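Local structure of amidohydrolase (2YB1) at residues Ile206-Ala220 / Phe232-Gly246. The protein hydrolyses nucleoside 3',5'-bisphosphates to nucleoside 5'-phosphates and orthophosphate, using a cluster of three manganese ions. Residues are numbered along the deposited sequence; the frame is centred on the assembly and turned at random.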
ATOM      1  N   ILE A 206       5.861  16.441  -2.781  1.00  6.64           N
ATOM      2  CA  ILE A 206       7.230  16.060  -2.416  1.00  7.24           C
ATOM      3  C   ILE A 206       7.860  17.002  -1.378  1.00  8.56           C
ATOM      4  O   ILE A 206       8.430  16.546  -0.382  1.00  7.27           O
ATOM      5  CB  ILE A 206       8.152  15.954  -3.652  1.00  6.72           C
ATOM      6  CG1 ILE A 206       7.737  14.749  -4.523  1.00  5.08           C
ATOM      7  CG2 ILE A 206       9.621  15.857  -3.224  1.00  5.79           C
ATOM      8  CD1 ILE A 206       8.496  14.645  -5.821  1.00  4.93           C
ATOM      9  N   LEU A 207       7.760  18.308  -1.611  1.00  7.55           N
ATOM     10  CA  LEU A 207       8.293  19.287  -0.662  1.00  6.46           C
ATOM     11  C   LEU A 207       7.660  19.150   0.729  1.00  5.67           C
ATOM     12  O   LEU A 207       8.367  19.147   1.736  1.00  6.70           O
ATOM     13  CB  LEU A 207       8.112  20.709  -1.197  1.00  7.87           C
ATOM     14  CG  LEU A 207       8.955  20.997  -2.441  1.00 10.37           C
ATOM     15  CD1 LEU A 207       8.837  22.455  -2.860  1.00 12.46           C
ATOM     16  CD2 LEU A 207      10.423  20.622  -2.177  1.00 11.31           C
ATOM     17  N   ASP A 208       6.335  19.030   0.779  1.00  3.86           N
ATOM     18  CA  ASP A 208       5.628  18.798   2.041  1.00  6.53           C
ATOM     19  C   ASP A 208       6.078  17.478   2.696  1.00  6.12           C
ATOM     20  O   ASP A 208       6.286  17.391   3.913  1.00  2.88           O
ATOM     21  CB  ASP A 208       4.116  18.734   1.784  1.00  7.91           C
ATOM     22  CG  ASP A 208       3.493  20.104   1.552  1.00 10.97           C
ATOM     23  OD1 ASP A 208       4.241  21.100   1.445  1.00 11.76           O
ATOM     24  OD2 ASP A 208       2.246  20.179   1.488  1.00 10.20           O
ATOM     25  N   PHE A 209       6.197  16.448   1.864  1.00  6.68           N
ATOM     26  CA  PHE A 209       6.606  15.102   2.280  1.00  4.89           C
ATOM     27  C   PHE A 209       7.999  15.150   2.927  1.00  4.87           C
ATOM     28  O   PHE A 209       8.211  14.675   4.049  1.00  6.52           O
ATOM     29  CB  PHE A 209       6.566  14.191   1.038  1.00  2.34           C
ATOM     30  CG  PHE A 209       7.116  12.810   1.250  1.00  4.53           C
ATOM     31  CD1 PHE A 209       6.410  11.863   2.005  1.00  5.66           C
ATOM     32  CD2 PHE A 209       8.298  12.429   0.638  1.00  4.38           C
ATOM     33  CE1 PHE A 209       6.911  10.572   2.177  1.00  5.21           C
ATOM     34  CE2 PHE A 209       8.806  11.135   0.800  1.00  3.46           C
ATOM     35  CZ  PHE A 209       8.111  10.207   1.570  1.00  4.29           C
ATOM     36  N   GLN A 210       8.948  15.739   2.219  1.00  4.69           N
ATOM     37  CA  GLN A 210      10.293  15.925   2.758  1.00  5.28           C
ATOM     38  C   GLN A 210      10.330  16.750   4.051  1.00  7.08           C
ATOM     39  O   GLN A 210      10.994  16.358   5.016  1.00  6.57           O
ATOM     40  CB  GLN A 210      11.201  16.546   1.704  1.00  7.50           C
ATOM     41  CG  GLN A 210      11.592  15.571   0.608  1.00 11.54           C
ATOM     42  CD  GLN A 210      12.624  16.157  -0.333  1.00 15.79           C
ATOM     43  OE1 GLN A 210      12.348  17.131  -1.034  1.00 16.80           O
ATOM     44  NE2 GLN A 210      13.822  15.570  -0.351  1.00 13.70           N
ATOM     45  N   ALA A 211       9.615  17.877   4.073  1.00  6.61           N
ATOM     46  CA  ALA A 211       9.531  18.695   5.287  1.00  8.19           C
ATOM     47  C   ALA A 211       9.099  17.864   6.494  1.00  7.35           C
ATOM     48  O   ALA A 211       9.546  18.098   7.620  1.00  8.20           O
ATOM     49  CB  ALA A 211       8.587  19.890   5.078  1.00  6.87           C
ATOM     50  N   ALA A 212       8.234  16.881   6.252  1.00  8.36           N
ATOM     51  CA  ALA A 212       7.710  16.044   7.327  1.00  7.58           C
ATOM     52  C   ALA A 212       8.661  14.902   7.680  1.00  8.82           C
ATOM     53  O   ALA A 212       8.432  14.176   8.644  1.00  7.08           O
ATOM     54  CB  ALA A 212       6.327  15.499   6.954  1.00  4.50           C
ATOM     55  N   GLY A 213       9.745  14.771   6.919  1.00  8.85           N
ATOM     56  CA  GLY A 213      10.726  13.718   7.135  1.00  7.48           C
ATOM     57  C   GLY A 213      10.756  12.589   6.108  1.00  7.07           C
ATOM     58  O   GLY A 213      11.466  11.613   6.306  1.00  9.91           O
ATOM     59  N   GLY A 214      10.013  12.731   5.012  1.00  5.09           N
ATOM     60  CA  GLY A 214       9.966  11.725   3.954  1.00  4.54           C
ATOM     61  C   GLY A 214      11.192  11.630   3.054  1.00  6.13           C
ATOM     62  O   GLY A 214      11.725  12.642   2.602  1.00  5.87           O
ATOM     63  N   GLN A 215      11.692  10.407   2.882  1.00  4.65           N
ATOM     64  CA  GLN A 215      12.872  10.129   2.057  1.00  6.26           C
ATOM     65  C   GLN A 215      12.749   9.330   0.746  1.00  6.54           C
ATOM     66  O   GLN A 215      13.741   9.162   0.046  1.00  5.67           O
ATOM     67  CB  GLN A 215      13.955   9.518   2.947  1.00  8.35           C
ATOM     68  CG  GLN A 215      14.264  10.419   4.139  1.00  9.08           C
ATOM     69  CD  GLN A 215      14.914   9.674   5.288  1.00 10.24           C
ATOM     70  OE1 GLN A 215      14.407   8.639   5.750  1.00  9.16           O
ATOM     71  NE2 GLN A 215      16.038  10.207   5.768  1.00  8.18           N
ATOM     72  N   GLY A 216      11.564   8.827   0.415  1.00  7.52           N
ATOM     73  CA  GLY A 216      11.472   7.908  -0.703  1.00  5.72           C
ATOM     74  C   GLY A 216      10.213   8.061  -1.530  1.00  4.87           C
ATOM     75  O   GLY A 216       9.232   8.677  -1.113  1.00  4.77           O
ATOM     76  N   ILE A 217      10.274   7.520  -2.744  1.00  4.76           N
ATOM     77  CA  ILE A 217       9.154   7.558  -3.663  1.00  2.34           C
ATOM     78  C   ILE A 217       9.200   6.307  -4.535  1.00  4.56           C
ATOM     79  O   ILE A 217      10.278   5.854  -4.946  1.00  3.89           O
ATOM     80  CB  ILE A 217       9.182   8.858  -4.531  1.00  5.88           C
ATOM     81  CG1 ILE A 217       7.958   8.924  -5.463  1.00  7.35           C
ATOM     82  CG2 ILE A 217      10.513   8.967  -5.315  1.00  3.07           C
ATOM     83  CD1 ILE A 217       7.745  10.278  -6.122  1.00  8.98           C
ATOM     84  N   GLU A 218       8.035   5.732  -4.805  1.00  5.63           N
ATOM     85  CA  GLU A 218       7.981   4.582  -5.693  1.00  4.73           C
ATOM     86  C   GLU A 218       8.205   5.030  -7.126  1.00  5.18           C
ATOM     87  O   GLU A 218       7.522   5.911  -7.634  1.00  5.92           O
ATOM     88  CB  GLU A 218       6.653   3.830  -5.542  1.00  3.88           C
ATOM     89  CG  GLU A 218       6.586   3.058  -4.241  1.00  3.71           C
ATOM     90  CD  GLU A 218       5.307   2.264  -4.061  1.00  3.38           C
ATOM     91  OE1 GLU A 218       4.351   2.451  -4.848  1.00  2.11           O
ATOM     92  OE2 GLU A 218       5.267   1.459  -3.115  1.00  4.58           O
ATOM     93  N   VAL A 219       9.192   4.418  -7.757  1.00  5.54           N
ATOM     94  CA  VAL A 219       9.512   4.642  -9.157  1.00  4.79           C
ATOM     95  C   VAL A 219       9.029   3.441  -9.960  1.00  5.73           C
ATOM     96  O   VAL A 219       8.283   3.589 -10.925  1.00  6.44           O
ATOM     97  CB  VAL A 219      11.011   4.917  -9.356  1.00  5.62           C
ATOM     98  CG1 VAL A 219      11.352   4.956 -10.845  1.00  4.76           C
ATOM     99  CG2 VAL A 219      11.366   6.237  -8.688  1.00  7.38           C
ATOM    100  N   ALA A 220       9.507   2.253  -9.604  1.00  4.82           N
ATOM    101  CA  ALA A 220       8.974   1.047 -10.215  1.00  7.24           C
ATOM    102  C   ALA A 220       7.737   0.633  -9.414  1.00  9.57           C
ATOM    103  O   ALA A 220       7.805   0.442  -8.205  1.00 10.87           O
ATOM    104  CB  ALA A 220      10.018  -0.051 -10.240  1.00  6.04           C
ATOM    105  N   PHE A 232       8.909   9.877 -12.677  1.00  8.36           N
ATOM    106  CA  PHE A 232       9.132   9.887 -11.229  1.00  7.18           C
ATOM    107  C   PHE A 232      10.597   9.649 -10.812  1.00  6.69           C
ATOM    108  O   PHE A 232      11.039  10.154  -9.769  1.00  4.32           O
ATOM    109  CB  PHE A 232       8.095   9.007 -10.515  1.00  7.65           C
ATOM    110  CG  PHE A 232       6.706   9.530 -10.681  1.00  9.14           C
ATOM    111  CD1 PHE A 232       6.312  10.679 -10.010  1.00  9.93           C
ATOM    112  CD2 PHE A 232       5.821   8.942 -11.573  1.00 10.78           C
ATOM    113  CE1 PHE A 232       5.045  11.208 -10.194  1.00 10.91           C
ATOM    114  CE2 PHE A 232       4.550   9.457 -11.755  1.00  9.99           C
ATOM    115  CZ  PHE A 232       4.161  10.595 -11.070  1.00  8.74           C
ATOM    116  N   ALA A 233      11.360   8.941 -11.645  1.00  5.45           N
ATOM    117  CA  ALA A 233      12.812   8.878 -11.461  1.00  5.70           C
ATOM    118  C   ALA A 233      13.450  10.278 -11.450  1.00  6.46           C
ATOM    119  O   ALA A 233      14.342  10.556 -10.644  1.00  8.47           O
ATOM    120  CB  ALA A 233      13.461   8.010 -12.539  1.00  4.70           C
ATOM    121  N   LEU A 234      13.008  11.140 -12.361  1.00  5.39           N
ATOM    122  CA  LEU A 234      13.494  12.525 -12.435  1.00  5.58           C
ATOM    123  C   LEU A 234      13.027  13.372 -11.253  1.00  6.20           C
ATOM    124  O   LEU A 234      13.822  14.125 -10.688  1.00  6.70           O
ATOM    125  CB  LEU A 234      13.071  13.198 -13.745  1.00  8.74           C
ATOM    126  CG  LEU A 234      13.713  12.641 -15.019  1.00 14.29           C
ATOM    127  CD1 LEU A 234      13.246  13.436 -16.236  1.00 14.36           C
ATOM    128  CD2 LEU A 234      15.236  12.662 -14.887  1.00 15.00           C
ATOM    129  N   HIS A 235      11.752  13.252 -10.879  1.00  5.55           N
ATOM    130  CA  HIS A 235      11.254  13.932  -9.675  1.00  6.53           C
ATOM    131  C   HIS A 235      12.105  13.534  -8.478  1.00  6.31           C
ATOM    132  O   HIS A 235      12.503  14.383  -7.669  1.00  6.60           O
ATOM    133  CB  HIS A 235       9.790  13.574  -9.371  1.00  8.28           C
ATOM    134  CG  HIS A 235       8.782  14.375 -10.140  1.00 11.01           C
ATOM    135  ND1 HIS A 235       8.601  15.729  -9.950  1.00 10.92           N
ATOM    136  CD2 HIS A 235       7.860  13.999 -11.060  1.00 13.94           C
ATOM    137  CE1 HIS A 235       7.630  16.158 -10.737  1.00 13.36           C
ATOM    138  NE2 HIS A 235       7.165  15.128 -11.423  1.00 14.99           N
ATOM    139  N   ALA A 236      12.380  12.238  -8.359  1.00  6.65           N
ATOM    140  CA  ALA A 236      13.142  11.729  -7.228  1.00  6.02           C
ATOM    141  C   ALA A 236      14.548  12.309  -7.238  1.00  7.84           C
ATOM    142  O   ALA A 236      15.070  12.721  -6.199  1.00  7.04           O
ATOM    143  CB  ALA A 236      13.184  10.196  -7.247  1.00  7.11           C
ATOM    144  N   ASP A 237      15.164  12.358  -8.417  1.00  7.56           N
ATOM    145  CA  ASP A 237      16.544  12.831  -8.495  1.00  7.17           C
ATOM    146  C   ASP A 237      16.674  14.311  -8.114  1.00  8.57           C
ATOM    147  O   ASP A 237      17.624  14.696  -7.429  1.00  7.17           O
ATOM    148  CB  ASP A 237      17.145  12.576  -9.882  1.00  8.19           C
ATOM    149  CG  ASP A 237      18.619  12.914  -9.934  1.00 11.14           C
ATOM    150  OD1 ASP A 237      19.407  12.209  -9.268  1.00  9.13           O
ATOM    151  OD2 ASP A 237      18.987  13.893 -10.621  1.00 11.05           O
ATOM    152  N   ARG A 238      15.721  15.138  -8.547  1.00 10.10           N
ATOM    153  CA  ARG A 238      15.779  16.576  -8.263  1.00 14.00           C
ATOM    154  C   ARG A 238      15.693  16.852  -6.770  1.00 12.66           C
ATOM    155  O   ARG A 238      16.209  17.855  -6.282  1.00 11.13           O
ATOM    156  CB  ARG A 238      14.643  17.324  -8.965  1.00 21.35           C
ATOM    157  CG  ARG A 238      14.625  17.193 -10.472  1.00 29.83           C
ATOM    158  CD  ARG A 238      13.400  17.887 -11.065  1.00 38.28           C
ATOM    159  NE  ARG A 238      13.467  19.340 -10.917  1.00 46.00           N
ATOM    160  CZ  ARG A 238      12.958  20.016  -9.890  1.00 49.88           C
ATOM    161  NH1 ARG A 238      12.340  19.370  -8.910  1.00 50.83           N
ATOM    162  NH2 ARG A 238      13.066  21.339  -9.843  1.00 50.43           N
ATOM    163  N   HIS A 239      14.983  15.991  -6.052  1.00  8.22           N
ATOM    164  CA  HIS A 239      14.820  16.178  -4.613  1.00  7.90           C
ATOM    165  C   HIS A 239      15.702  15.294  -3.733  1.00  7.09           C
ATOM    166  O   HIS A 239      15.635  15.360  -2.509  1.00  8.37           O
ATOM    167  CB  HIS A 239      13.344  16.086  -4.251  1.00  9.74           C
ATOM    168  CG  HIS A 239      12.518  17.123  -4.939  1.00 12.89           C
ATOM    169  ND1 HIS A 239      12.479  18.435  -4.519  1.00 14.23           N
ATOM    170  CD2 HIS A 239      11.749  17.060  -6.052  1.00 13.18           C
ATOM    171  CE1 HIS A 239      11.703  19.133  -5.331  1.00 13.71           C
ATOM    172  NE2 HIS A 239      11.242  18.321  -6.265  1.00 15.28           N
ATOM    173  N   GLY A 240      16.527  14.464  -4.358  1.00  7.35           N
ATOM    174  CA  GLY A 240      17.380  13.561  -3.606  1.00  7.70           C
ATOM    175  C   GLY A 240      16.594  12.472  -2.897  1.00  8.97           C
ATOM    176  O   GLY A 240      16.997  12.014  -1.838  1.00  9.08           O
ATOM    177  N   LEU A 241      15.465  12.064  -3.473  1.00  7.01           N
ATOM    178  CA  LEU A 241      14.680  10.955  -2.907  1.00  6.92           C
ATOM    179  C   LEU A 241      15.221   9.600  -3.354  1.00  5.68           C
ATOM    180  O   LEU A 241      15.678   9.446  -4.495  1.00  6.58           O
ATOM    181  CB  LEU A 241      13.215  11.069  -3.326  1.00  7.03           C
ATOM    182  CG  LEU A 241      12.435  12.283  -2.815  1.00  7.86           C
ATOM    183  CD1 LEU A 241      11.055  12.332  -3.455  1.00  9.62           C
ATOM    184  CD2 LEU A 241      12.331  12.225  -1.297  1.00  6.36           C
ATOM    185  N   TYR A 242      15.145   8.619  -2.461  1.00  5.08           N
ATOM    186  CA  TYR A 242      15.495   7.235  -2.776  1.00  5.95           C
ATOM    187  C   TYR A 242      14.330   6.531  -3.467  1.00  6.76           C
ATOM    188  O   TYR A 242      13.167   6.779  -3.144  1.00  8.80           O
ATOM    189  CB  TYR A 242      15.892   6.484  -1.494  1.00  4.93           C
ATOM    190  CG  TYR A 242      17.154   7.067  -0.900  1.00  4.84           C
ATOM    191  CD1 TYR A 242      18.399   6.722  -1.409  1.00  5.90           C
ATOM    192  CD2 TYR A 242      17.099   7.995   0.135  1.00  6.09           C
ATOM    193  CE1 TYR A 242      19.559   7.275  -0.896  1.00  5.34           C
ATOM    194  CE2 TYR A 242      18.261   8.555   0.666  1.00  7.69           C
ATOM    195  CZ  TYR A 242      19.488   8.186   0.141  1.00  6.92           C
ATOM    196  OH  TYR A 242      20.660   8.725   0.642  1.00  9.47           O
ATOM    197  N   ALA A 243      14.650   5.650  -4.410  1.00  6.77           N
ATOM    198  CA  ALA A 243      13.626   5.020  -5.246  1.00  7.12           C
ATOM    199  C   ALA A 243      13.224   3.676  -4.688  1.00  6.57           C
ATOM    200  O   ALA A 243      14.070   2.852  -4.346  1.00  5.55           O
ATOM    201  CB  ALA A 243      14.118   4.862  -6.682  1.00  5.38           C
ATOM    202  N   SER A 244      11.918   3.454  -4.621  1.00  7.75           N
ATOM    203  CA  SER A 244      11.391   2.185  -4.175  1.00  6.33           C
ATOM    204  C   SER A 244      10.722   1.492  -5.356  1.00  6.64           C
ATOM    205  O   SER A 244      10.401   2.134  -6.365  1.00  3.29           O
ATOM    206  CB  SER A 244      10.387   2.381  -3.055  1.00  4.74           C
ATOM    207  OG  SER A 244      10.120   1.136  -2.461  1.00  5.26           O
ATOM    208  N   SER A 245      10.581   0.170  -5.239  1.00  4.37           N
ATOM    209  CA  SER A 245       9.943  -0.655  -6.249  1.00  3.59           C
ATOM    210  C   SER A 245       8.938  -1.609  -5.575  1.00  4.51           C
ATOM    211  O   SER A 245       9.255  -2.253  -4.569  1.00  3.19           O
ATOM    212  CB  SER A 245      11.016  -1.460  -6.987  1.00  5.34           C
ATOM    213  OG  SER A 245      12.107  -0.629  -7.384  1.00  5.92           O
ATOM    214  N   GLY A 246       7.721  -1.683  -6.097  1.00  5.04           N
ATOM    215  CA  GLY A 246       6.819  -2.719  -5.624  1.00  9.14           C
ATOM    216  C   GLY A 246       5.706  -3.029  -6.603  1.00 10.39           C
ATOM    217  O   GLY A 246       5.254  -2.154  -7.333  1.00 10.67           O
TER
HETATM  218  O   HOH W   1      14.030  19.057  -2.331  1.00 16.76           O
HETATM  219  O   HOH W   2       7.650   0.607  -1.706  1.00  5.31           O
HETATM  220  O   HOH W   3       3.319   0.183  -6.141  1.00 12.61           O
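Ile206 lays its CG2 methyl over one face of the His239 imidazole, a CH-pi contact 3.9 Å from the ring centroid. That branch stands anti to the backbone N (chi1 -69° for CG1), which also brings CG2 against Leu241 CD1. Gln210, one turn on, crosses the same imidazole with its amide plane nearly perpendicular to the ring. Its NE2 donates to His239 O at 2.8 Å, a bent bond to the carbonyl where helix 226-239 closes in a Schellman motif at Gly240. Its OE1 takes a hydrogen from a water that also meets His239 ND1 at the ring edge, while NE2 of that ring is hydrogen-bonded to Glu203 OE1.

Leu241 fills the corner between helices and sheet: CD2 lies 3.6 Å from Gln215 C and reaches the edge of the Phe209 ring. Ile217 points from the strand to helix 226-239, where its CG2 packs on Ala236 CB at 3.5 Å and its CD1 approaches Phe232. Farther along, Val219 CG2 sits 3.7 Å from Ala243 CB.

Strands 216-221 and 242-246 pair in parallel as a beta-alpha-beta unit of the PHP barrel; Ser245 goes on to backbone-bond Leu6. At a beta bulge Ser244 O receives Val219 N at 2.9 Å and, weakly, Ala220 N. On the sheet face of Ser244, Glu218 OE2 is hydrogen-bonded to His7 ND1 and OE1 to the backbone N of His191; one water links OE2 to Ser244 OG. This buried second-shell carboxylate holds manganese ligand His191 by its backbone and probably orients His7, making its imidazole more electron-rich toward its own manganese.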